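PDB 5DLK: TqaA from Penicillium aethiopicum, which is a fungal nonribosomal peptide synthetase whose C-terminal condensation-like domain, present here as a mutant, probably macrocyclises the finished peptide. Local coordinates for residues Arg64-Ser69 with Ile176-Trp181; His68-Thr73 with Tyr410-Arg415; Gly129-Glu134 with Asn167-Leu172; Arg158-Ser163 with Val171-Ile176. All blocks are in the same frame, centred on the assembly; numbering follows the deposited sequence.

Interaction 1: Arg64-Ser69 with Ile176-Trp181; sequences RGTFHS and ISHSQW
Trp181 turns the edge of its indole into the face of His68, where strand 67-75 runs beside the end of strand 169-177 and the chain enters an SHxxxDG sequence, the counterpart of the HHxxxDG signature of condensation domains. The two planes stand 81° apart, with CZ2 of Trp181 over the centre of the imidazole and 3.7 Å from CE1 of His68. His178 meets the same indole differently, face on: its ND1 lies over the centre of the Trp181 ring. Thr66, with CG2 anti to its backbone N, brings that methyl to the edge of the His178 ring, 3.7 Å from His178 CD2; its hydroxyl bonds instead to the carbonyl of Phe61, whose ring stacks on His178. The backbones join by antiparallel bonds, among them His68 N to Ile176 O at 2.9 Å. His178 N reaches Thr66 O from above the carbonyl plane. Gly183, which contacts phosphopantetheine in another crystal of this protein, lies just beyond Trp181. One water ties this corner together: it accepts from Trp181 NE1 at 2.9 Å, donates to Ile176 O at 2.9 Å, and sits 2.7 Å from His68 ND1.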
# COMPACT_ATOMS: atom_id res chain seq x y z
N ARG A 64 7.40 -3.87 8.25
CA ARG A 64 7.99 -2.54 8.17
C ARG A 64 7.29 -1.53 9.10
O ARG A 64 7.55 -0.31 9.03
CB ARG A 64 7.97 -2.07 6.72
CG ARG A 64 9.04 -2.82 5.88
CD ARG A 64 8.76 -2.83 4.39
NE ARG A 64 9.77 -3.65 3.70
CZ ARG A 64 9.80 -4.99 3.69
NH1 ARG A 64 8.89 -5.71 4.35
NH2 ARG A 64 10.77 -5.61 3.03
N GLY A 65 6.42 -2.03 9.97
CA GLY A 65 5.78 -1.18 10.97
C GLY A 65 4.94 -0.10 10.33
O GLY A 65 4.86 1.02 10.85
N THR A 66 4.30 -0.42 9.21
CA THR A 66 3.60 0.58 8.42
C THR A 66 2.26 0.87 9.08
O THR A 66 1.38 0.02 9.13
CB THR A 66 3.40 0.13 6.97
OG1 THR A 66 4.61 -0.50 6.52
CG2 THR A 66 3.13 1.34 6.06
N PHE A 67 2.12 2.08 9.62
CA PHE A 67 1.03 2.38 10.54
C PHE A 67 0.69 3.86 10.39
O PHE A 67 1.58 4.71 10.38
CB PHE A 67 1.49 2.03 11.95
CG PHE A 67 0.42 2.12 13.01
CD1 PHE A 67 -0.78 1.44 12.88
CD2 PHE A 67 0.68 2.81 14.19
CE1 PHE A 67 -1.75 1.50 13.91
CE2 PHE A 67 -0.27 2.89 15.21
CZ PHE A 67 -1.49 2.23 15.06
N HIS A 68 -0.59 4.15 10.21
CA HIS A 68 -1.04 5.52 9.94
C HIS A 68 -2.07 5.96 10.95
O HIS A 68 -2.85 5.15 11.45
CB HIS A 68 -1.66 5.64 8.56
CG HIS A 68 -0.65 5.70 7.45
ND1 HIS A 68 0.19 4.65 7.14
CD2 HIS A 68 -0.35 6.70 6.59
CE1 HIS A 68 0.97 5.00 6.14
NE2 HIS A 68 0.66 6.23 5.77
N SER A 69 -2.07 7.26 11.23
CA SER A 69 -3.18 7.92 11.91
C SER A 69 -3.75 8.93 10.94
O SER A 69 -3.09 9.92 10.62
CB SER A 69 -2.71 8.61 13.20
OG SER A 69 -3.81 9.22 13.85
N ILE A 176 -4.60 2.69 11.65
CA ILE A 176 -4.77 1.58 10.72
C ILE A 176 -3.40 1.11 10.21
O ILE A 176 -2.49 1.91 10.00
CB ILE A 176 -5.72 1.97 9.54
CG1 ILE A 176 -6.02 0.78 8.62
CG2 ILE A 176 -5.19 3.19 8.78
CD1 ILE A 176 -7.13 1.06 7.60
N SER A 177 -3.27 -0.20 10.04
CA SER A 177 -2.08 -0.81 9.45
C SER A 177 -2.22 -0.82 7.92
O SER A 177 -3.31 -1.03 7.40
CB SER A 177 -1.91 -2.25 9.99
OG SER A 177 -0.96 -2.97 9.22
N HIS A 178 -1.12 -0.61 7.19
CA HIS A 178 -1.19 -0.61 5.73
C HIS A 178 -1.55 -2.02 5.19
O HIS A 178 -1.89 -2.18 4.02
CB HIS A 178 0.14 -0.08 5.15
CG HIS A 178 0.05 0.54 3.79
ND1 HIS A 178 -0.89 0.16 2.84
CD2 HIS A 178 0.77 1.52 3.21
CE1 HIS A 178 -0.73 0.88 1.75
NE2 HIS A 178 0.29 1.71 1.94
N SER A 179 -1.52 -3.03 6.06
CA SER A 179 -2.06 -4.34 5.67
C SER A 179 -3.57 -4.27 5.44
O SER A 179 -4.16 -5.23 4.94
CB SER A 179 -1.76 -5.40 6.74
OG SER A 179 -2.38 -5.06 7.99
N GLN A 180 -4.18 -3.13 5.77
CA GLN A 180 -5.64 -3.01 5.76
C GLN A 180 -6.17 -1.97 4.78
O GLN A 180 -7.38 -1.72 4.73
CB GLN A 180 -6.14 -2.67 7.19
CG GLN A 180 -5.76 -3.72 8.22
CD GLN A 180 -6.08 -3.26 9.64
OE1 GLN A 180 -5.42 -2.36 10.16
NE2 GLN A 180 -7.11 -3.84 10.25
N TRP A 181 -5.30 -1.35 3.99
CA TRP A 181 -5.77 -0.35 3.03
C TRP A 181 -4.76 -0.21 1.88
O TRP A 181 -3.64 -0.70 1.97
CB TRP A 181 -5.99 1.02 3.71
CG TRP A 181 -4.73 1.66 4.21
CD1 TRP A 181 -4.13 1.44 5.41
CD2 TRP A 181 -3.89 2.58 3.50
NE1 TRP A 181 -2.98 2.19 5.51
CE2 TRP A 181 -2.81 2.90 4.35
CE3 TRP A 181 -3.95 3.18 2.23
CZ2 TRP A 181 -1.79 3.78 3.97
CZ3 TRP A 181 -2.93 4.06 1.86
CH2 TRP A 181 -1.87 4.35 2.72
O HOH W 1 1.42 -2.52 10.04
O HOH W 2 -0.95 2.22 7.58

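Interaction 2: His68-Thr73 with Tyr410-Arg415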
# COMPACT_ATOMS: atom_id res chain seq x y z
N HIS A 68 -0.59 4.15 10.21
CA HIS A 68 -1.04 5.52 9.94
C HIS A 68 -2.07 5.96 10.95
O HIS A 68 -2.85 5.15 11.45
CB HIS A 68 -1.66 5.64 8.56
CG HIS A 68 -0.65 5.70 7.45
ND1 HIS A 68 0.19 4.65 7.14
CD2 HIS A 68 -0.35 6.70 6.59
CE1 HIS A 68 0.97 5.00 6.14
NE2 HIS A 68 0.66 6.23 5.77
N SER A 69 -2.07 7.26 11.23
CA SER A 69 -3.18 7.92 11.91
C SER A 69 -3.75 8.93 10.94
O SER A 69 -3.09 9.92 10.62
CB SER A 69 -2.71 8.61 13.20
OG SER A 69 -3.81 9.22 13.85
N TYR A 70 -4.97 8.69 10.47
CA TYR A 70 -5.64 9.62 9.58
C TYR A 70 -6.48 10.58 10.43
O TYR A 70 -7.40 10.16 11.12
CB TYR A 70 -6.50 8.89 8.56
CG TYR A 70 -5.66 8.16 7.53
CD1 TYR A 70 -4.86 8.88 6.65
CD2 TYR A 70 -5.67 6.78 7.43
CE1 TYR A 70 -4.09 8.24 5.70
CE2 TYR A 70 -4.89 6.12 6.47
CZ TYR A 70 -4.10 6.87 5.61
OH TYR A 70 -3.33 6.25 4.64
N ASN A 71 -6.15 11.87 10.34
CA ASN A 71 -6.62 12.86 11.32
C ASN A 71 -7.54 13.89 10.70
O ASN A 71 -7.19 14.54 9.72
CB ASN A 71 -5.44 13.57 11.95
CG ASN A 71 -4.43 12.61 12.53
OD1 ASN A 71 -4.78 11.52 12.96
ND2 ASN A 71 -3.16 13.02 12.52
N TRP A 72 -8.72 14.05 11.28
CA TRP A 72 -9.70 14.98 10.76
C TRP A 72 -10.01 16.06 11.79
O TRP A 72 -10.59 15.76 12.82
CB TRP A 72 -10.97 14.24 10.38
CG TRP A 72 -10.75 13.23 9.30
CD1 TRP A 72 -10.61 11.88 9.44
CD2 TRP A 72 -10.61 13.51 7.91
NE1 TRP A 72 -10.40 11.29 8.21
CE2 TRP A 72 -10.40 12.27 7.25
CE3 TRP A 72 -10.64 14.68 7.15
CZ2 TRP A 72 -10.24 12.18 5.87
CZ3 TRP A 72 -10.48 14.59 5.77
CH2 TRP A 72 -10.27 13.35 5.15
N THR A 73 -9.63 17.29 11.50
CA THR A 73 -9.92 18.41 12.40
C THR A 73 -11.26 19.01 11.98
O THR A 73 -11.39 19.52 10.87
CB THR A 73 -8.83 19.48 12.38
OG1 THR A 73 -7.56 18.89 12.68
CG2 THR A 73 -9.12 20.58 13.41
N TYR A 410 -7.96 17.69 6.67
CA TYR A 410 -7.21 16.43 6.71
C TYR A 410 -5.75 16.63 7.09
O TYR A 410 -5.12 17.60 6.68
CB TYR A 410 -7.27 15.75 5.34
CG TYR A 410 -6.31 14.59 5.14
CD1 TYR A 410 -6.69 13.30 5.45
CD2 TYR A 410 -5.03 14.80 4.61
CE1 TYR A 410 -5.83 12.23 5.25
CE2 TYR A 410 -4.15 13.72 4.41
CZ TYR A 410 -4.57 12.44 4.74
OH TYR A 410 -3.73 11.37 4.56
N SER A 411 -5.21 15.70 7.87
CA SER A 411 -3.77 15.60 8.08
C SER A 411 -3.48 14.17 8.53
O SER A 411 -4.40 13.39 8.76
CB SER A 411 -3.29 16.62 9.12
OG SER A 411 -3.81 16.34 10.40
N LYS A 412 -2.20 13.80 8.68
CA LYS A 412 -1.92 12.43 9.10
C LYS A 412 -0.60 12.30 9.83
O LYS A 412 0.28 13.17 9.72
CB LYS A 412 -1.93 11.48 7.88
CG LYS A 412 -0.79 11.74 6.90
CD LYS A 412 -0.75 10.71 5.79
CE LYS A 412 0.31 11.07 4.75
NZ LYS A 412 1.62 11.27 5.39
N PHE A 413 -0.49 11.24 10.61
CA PHE A 413 0.78 10.79 11.15
C PHE A 413 1.06 9.46 10.42
O PHE A 413 0.13 8.72 10.11
CB PHE A 413 0.76 10.53 12.65
CG PHE A 413 0.18 11.65 13.48
CD1 PHE A 413 0.45 12.98 13.20
CD2 PHE A 413 -0.64 11.35 14.57
CE1 PHE A 413 -0.09 14.00 14.00
CE2 PHE A 413 -1.18 12.36 15.36
CZ PHE A 413 -0.90 13.68 15.08
N ALA A 414 2.33 9.14 10.20
CA ALA A 414 2.66 7.89 9.51
C ALA A 414 4.04 7.33 9.91
O ALA A 414 5.00 8.08 10.12
CB ALA A 414 2.59 8.11 8.00
N ARG A 415 4.10 6.01 10.02
CA ARG A 415 5.34 5.27 10.25
C ARG A 415 5.55 4.33 9.06
O ARG A 415 4.57 3.76 8.55
CB ARG A 415 5.28 4.44 11.54
CG ARG A 415 4.88 5.23 12.80
CD ARG A 415 5.77 6.43 12.99
NE ARG A 415 7.15 6.09 13.27
CZ ARG A 415 8.10 6.99 13.47
NH1 ARG A 415 7.80 8.28 13.44
NH2 ARG A 415 9.36 6.62 13.70
O HOH W 3 -6.35 17.60 10.61
O HOH W 4 -2.08 15.69 12.08
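Five antiparallel pairs, from His68 with Ala414 to Trp72 with Tyr410, attach the outermost strand 407-415 to strand 67-75 of a five-stranded mixed sheet. Four backbone bonds hold it, such as Asn71 N to Ser411 O at 2.8 Å. On one face Tyr410 points an edge at the indole of Trp72, planes 62° apart, with CD1 over the six-membered ring toward its rim and CB 3.4 Å from Trp72 CZ3. With CG anti to its backbone N (chi1 168°), Tyr410 lies beside Tyr70, pointing the same way, and its OH comes to the edge of that phenol, 3.4 Å from Tyr70 CE1. An alanine at Trp72 would probably leave the edge of Tyr410 without the surface it rests on and open a gap beside Phe190, which packs against the same indole. Farther along, Ala414 CB covers the side of the His68 ring opposite Trp181, 3.7 Å from its centroid. The other face is more polar. Asn71 places ND2 over the centre of the Phe413 ring, 3.5 Å from Phe413 CZ, while Ser69 OG donates to Asn71 OD1 at 2.7 Å, on a lone pair, which settles how the amide is turned. A strand so distant in sequence, added to the sheet of the first lobe, is typical of the two-lobed acyltransferase fold of condensation domains, whose second lobe sends a crossover to the first.

Interaction 3: Gly129-Glu134 with Asn167-Leu172; sequences GEDPME and NEHVVL
Pro132 lies over one face of the His169 ring, a CH-pi contact in which CG stands above the imidazole, displaced toward its rim, 3.8 Å from His169 NE2. The two side chains cross at about a right angle. Next to it, on the same side of the pyrrolidine, Pro132 CB meets Val171 CG2 at 3.8 Å. Met133 then adds its terminal methyl: the side chain bends at chi2 (62°) and again at chi3 (70°), and CE arrives 3.9 Å from Val171 CG1. No direct hydrogen bond joins residues 129-134 to residues 167-172; a water does that work, donating to Asp131 OD1 at 2.9 Å and lying 2.8 Å from His169 NE2, with a weak link to Met133 N besides. OD1 of Asp131 is 4.5 Å from His169 NE2, so the carboxylate might mildly favour a protonated imidazole.

Behind this first shell stands the start of helix 132-144. Asp131 is its N-cap: OD2 accepts from Glu134 N at 2.8 Å, on the anti side and 25° out of the carboxylate plane. One carboxylate therefore serves the helix with one oxygen and the bridging water with the other. Pro132 suits the first turn, where a residue needs no N-H of its own. Farther out, Pro132 also touches Val162 of strand 158-163, His169 and Met133 share Thr73 of strand 67-75, and Met133 extends to Ser411 and Phe413 of strand 407-415, so the helix start spans four adjacent strands of the sheet.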
# COMPACT_ATOMS: atom_id res chain seq x y z
N GLY A 129 -8.06 25.93 26.21
CA GLY A 129 -6.83 26.40 25.59
C GLY A 129 -5.88 25.31 25.09
O GLY A 129 -4.90 25.60 24.44
N GLU A 130 -6.16 24.06 25.42
CA GLU A 130 -5.27 22.96 25.04
C GLU A 130 -5.60 22.53 23.60
O GLU A 130 -6.76 22.33 23.28
CB GLU A 130 -5.40 21.80 26.03
CG GLU A 130 -4.65 20.52 25.69
CD GLU A 130 -4.76 19.46 26.79
OE1 GLU A 130 -5.89 19.18 27.26
OE2 GLU A 130 -3.72 18.89 27.19
N ASP A 131 -4.60 22.40 22.75
CA ASP A 131 -4.87 22.09 21.34
C ASP A 131 -5.06 20.59 21.12
O ASP A 131 -4.17 19.79 21.44
CB ASP A 131 -3.75 22.60 20.44
CG ASP A 131 -3.92 22.14 19.00
OD1 ASP A 131 -4.75 22.73 18.27
OD2 ASP A 131 -3.25 21.18 18.60
N PRO A 132 -6.21 20.21 20.56
CA PRO A 132 -6.56 18.79 20.39
C PRO A 132 -5.54 18.04 19.52
O PRO A 132 -5.27 16.89 19.80
CB PRO A 132 -7.92 18.84 19.71
CG PRO A 132 -8.42 20.22 19.90
CD PRO A 132 -7.22 21.10 19.98
N MET A 133 -5.00 18.69 18.50
CA MET A 133 -4.04 17.99 17.64
C MET A 133 -2.76 17.68 18.42
O MET A 133 -2.18 16.60 18.27
CB MET A 133 -3.71 18.79 16.38
CG MET A 133 -2.84 18.01 15.37
SD MET A 133 -3.60 16.49 14.72
CE MET A 133 -4.89 17.15 13.67
N GLU A 134 -2.34 18.61 19.28
CA GLU A 134 -1.13 18.41 20.08
C GLU A 134 -1.29 17.26 21.07
O GLU A 134 -0.33 16.56 21.39
CB GLU A 134 -0.75 19.70 20.82
CG GLU A 134 -0.25 20.80 19.88
CD GLU A 134 -0.01 22.13 20.58
OE1 GLU A 134 0.15 22.12 21.83
OE2 GLU A 134 0.01 23.18 19.89
N ASN A 167 -16.95 21.38 22.26
CA ASN A 167 -17.17 20.40 21.18
C ASN A 167 -17.38 21.06 19.82
O ASN A 167 -18.05 20.49 18.95
CB ASN A 167 -18.36 19.49 21.50
CG ASN A 167 -18.05 18.48 22.58
OD1 ASN A 167 -16.89 18.17 22.85
ND2 ASN A 167 -19.09 17.96 23.22
N GLU A 168 -16.81 22.24 19.62
CA GLU A 168 -16.89 22.92 18.33
C GLU A 168 -15.52 22.97 17.65
O GLU A 168 -15.34 23.58 16.59
CB GLU A 168 -17.48 24.32 18.50
CG GLU A 168 -18.83 24.30 19.20
CD GLU A 168 -19.52 25.65 19.25
OE1 GLU A 168 -18.82 26.69 19.24
OE2 GLU A 168 -20.78 25.67 19.31
N HIS A 169 -14.55 22.34 18.31
CA HIS A 169 -13.21 22.10 17.75
C HIS A 169 -12.80 20.71 18.23
O HIS A 169 -12.56 20.50 19.42
CB HIS A 169 -12.21 23.16 18.18
CG HIS A 169 -10.82 22.94 17.67
ND1 HIS A 169 -9.80 23.84 17.88
CD2 HIS A 169 -10.28 21.92 16.96
CE1 HIS A 169 -8.69 23.38 17.33
NE2 HIS A 169 -8.95 22.22 16.76
N VAL A 170 -12.75 19.77 17.30
CA VAL A 170 -12.61 18.36 17.63
C VAL A 170 -11.65 17.71 16.62
O VAL A 170 -11.65 18.09 15.46
CB VAL A 170 -14.00 17.69 17.61
CG1 VAL A 170 -13.91 16.22 17.32
CG2 VAL A 170 -14.76 17.95 18.92
N VAL A 171 -10.82 16.77 17.06
CA VAL A 171 -10.03 15.97 16.11
C VAL A 171 -10.46 14.51 16.22
O VAL A 171 -10.47 13.94 17.30
CB VAL A 171 -8.51 16.09 16.35
CG1 VAL A 171 -7.72 15.16 15.37
CG2 VAL A 171 -8.05 17.53 16.17
N LEU A 172 -10.81 13.92 15.08
CA LEU A 172 -11.12 12.50 15.00
C LEU A 172 -9.94 11.81 14.35
O LEU A 172 -9.51 12.26 13.30
CB LEU A 172 -12.39 12.27 14.18
CG LEU A 172 -12.67 10.84 13.71
CD1 LEU A 172 -13.08 9.96 14.87
CD2 LEU A 172 -13.73 10.87 12.63
O HOH W 5 -6.48 21.00 16.66

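Interaction 4: Arg158-Ser163 with Val171-Ile176; sequences RFTLVS and VLTIQI
Thr160 and Thr173 sit side by side at the middle of a hairpin whose strands, 158-163 and 169-177, run antiparallel with the axes of the paired segments 4.7 Å apart. Thr160 CB is only 3.3 Å from Thr173 OG1, and a water 2.8 Å from Thr160 OG1 and equally far from Thr173 OG1 spans the two hydroxyls; Thr160 OG1 has a further partner in Arg122. Paired backbone bonds lock this pair and Val162 with Val171, where Val171 N to Val162 O is 2.8 Å. The opposite face is apolar and close-set. Phe159, its CG anti to the carbonyl carbon (chi1 -58°), lies alongside Ile174 with CE2 3.7 Å from Ile174 CG2, and Leu161 crosses Leu172 with CD1 4.0 Å from Leu172 CB. An alanine at Phe159 would probably open a gap between Ile174 and helix 81-94, where Cys88 and Val92 now touch the ring. At Arg158 one of the two backbone bonds is weak, Arg158 N to Gln175 O at 3.5 Å, while Gln175 N still bonds well to Arg158 O. The exposed arginine meets Gln175 at a slant, its aliphatic CG nearest to OE1, while their polar ends turn to Leu155 and Asp144. Helix 132-144 packs on Val162 and Val171, helix 81-94 on Phe159 and Leu161: a beta hairpin within a sheet carrying helices on both faces, as in the alpha/beta lobes of the condensation-domain fold.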
# COMPACT_ATOMS: atom_id res chain seq x y z
N ARG A 158 -8.57 1.50 15.20
CA ARG A 158 -9.18 2.05 16.41
C ARG A 158 -9.27 3.56 16.29
O ARG A 158 -8.50 4.18 15.54
CB ARG A 158 -8.39 1.63 17.65
CG ARG A 158 -6.91 1.94 17.62
CD ARG A 158 -6.23 1.31 18.85
NE ARG A 158 -6.47 -0.12 18.87
CZ ARG A 158 -6.55 -0.88 19.96
NH1 ARG A 158 -6.42 -0.34 21.18
NH2 ARG A 158 -6.77 -2.19 19.82
N PHE A 159 -10.22 4.14 17.01
CA PHE A 159 -10.61 5.53 16.80
C PHE A 159 -10.39 6.35 18.05
O PHE A 159 -10.55 5.85 19.17
CB PHE A 159 -12.09 5.63 16.41
CG PHE A 159 -12.45 4.87 15.17
CD1 PHE A 159 -12.71 3.51 15.22
CD2 PHE A 159 -12.55 5.54 13.97
CE1 PHE A 159 -13.06 2.80 14.06
CE2 PHE A 159 -12.90 4.84 12.79
CZ PHE A 159 -13.15 3.48 12.85
N THR A 160 -10.03 7.61 17.84
CA THR A 160 -9.78 8.56 18.93
C THR A 160 -10.55 9.83 18.62
O THR A 160 -10.60 10.27 17.48
CB THR A 160 -8.28 8.89 19.12
OG1 THR A 160 -7.54 7.68 19.36
CG2 THR A 160 -8.07 9.82 20.30
N LEU A 161 -11.16 10.43 19.64
CA LEU A 161 -11.92 11.66 19.46
C LEU A 161 -11.47 12.63 20.54
O LEU A 161 -11.66 12.36 21.72
CB LEU A 161 -13.42 11.36 19.58
CG LEU A 161 -14.42 12.41 19.12
CD1 LEU A 161 -14.09 12.85 17.71
CD2 LEU A 161 -15.82 11.82 19.18
N VAL A 162 -10.84 13.73 20.12
CA VAL A 162 -10.24 14.68 21.07
C VAL A 162 -10.95 16.02 20.93
O VAL A 162 -10.94 16.62 19.86
CB VAL A 162 -8.72 14.82 20.84
CG1 VAL A 162 -8.12 15.81 21.81
CG2 VAL A 162 -8.03 13.47 20.99
N SER A 163 -11.56 16.49 22.02
CA SER A 163 -12.47 17.64 21.96
C SER A 163 -12.03 18.82 22.82
O SER A 163 -11.56 18.64 23.94
CB SER A 163 -13.88 17.23 22.41
OG SER A 163 -14.41 16.22 21.58
N VAL A 171 -10.82 16.77 17.06
CA VAL A 171 -10.03 15.97 16.11
C VAL A 171 -10.46 14.51 16.22
O VAL A 171 -10.47 13.94 17.30
CB VAL A 171 -8.51 16.09 16.35
CG1 VAL A 171 -7.72 15.16 15.37
CG2 VAL A 171 -8.05 17.53 16.17
N LEU A 172 -10.81 13.92 15.08
CA LEU A 172 -11.12 12.50 15.00
C LEU A 172 -9.94 11.81 14.35
O LEU A 172 -9.51 12.26 13.30
CB LEU A 172 -12.39 12.27 14.18
CG LEU A 172 -12.67 10.84 13.71
CD1 LEU A 172 -13.08 9.96 14.87
CD2 LEU A 172 -13.73 10.87 12.63
N THR A 173 -9.40 10.76 14.97
CA THR A 173 -8.35 9.99 14.29
C THR A 173 -8.72 8.52 14.09
O THR A 173 -9.45 7.91 14.88
CB THR A 173 -6.99 10.08 15.02
OG1 THR A 173 -6.93 9.14 16.10
CG2 THR A 173 -6.75 11.51 15.56
N ILE A 174 -8.22 7.98 12.98
CA ILE A 174 -8.44 6.59 12.63
C ILE A 174 -7.06 5.97 12.47
O ILE A 174 -6.31 6.39 11.60
CB ILE A 174 -9.24 6.48 11.31
CG1 ILE A 174 -10.41 7.48 11.33
CG2 ILE A 174 -9.69 5.04 11.06
CD1 ILE A 174 -11.16 7.61 10.01
N GLN A 175 -6.71 5.02 13.33
CA GLN A 175 -5.43 4.34 13.23
C GLN A 175 -5.62 3.07 12.41
O GLN A 175 -6.68 2.46 12.45
CB GLN A 175 -4.84 4.03 14.60
CG GLN A 175 -4.39 5.29 15.32
CD GLN A 175 -3.75 5.01 16.66
OE1 GLN A 175 -3.59 3.86 17.06
NE2 GLN A 175 -3.38 6.08 17.36
N ILE A 176 -4.60 2.69 11.65
CA ILE A 176 -4.77 1.58 10.72
C ILE A 176 -3.40 1.11 10.21
O ILE A 176 -2.49 1.91 10.00
CB ILE A 176 -5.72 1.97 9.54
CG1 ILE A 176 -6.02 0.78 8.62
CG2 ILE A 176 -5.19 3.19 8.78
CD1 ILE A 176 -7.13 1.06 7.60
O HOH W 6 -7.26 6.52 16.88

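How the interactions relate
Interactions 1, 2 and 4 are pairings within one mixed sheet, and together they order strands 158-163, 169-177, 67-75 and 407-415 side by side; interaction 3 lays the start of helix 132-144 on that sheet. Interactions 1 and 4 are buried, 2 and 3 only partly. His68 belongs to both 1 and 2, and Val171 packs under the helix in 3 while pairing in 4. Chemistry changes with place: interaction 1, beside the phosphopantetheine site, gathers histidines, an indole and waters; interaction 2, at the sheet's edge, mixes aromatic rings with an amide; interaction 3 relies on apolar contacts and a water; interaction 4 rests chiefly on regular backbone bonds.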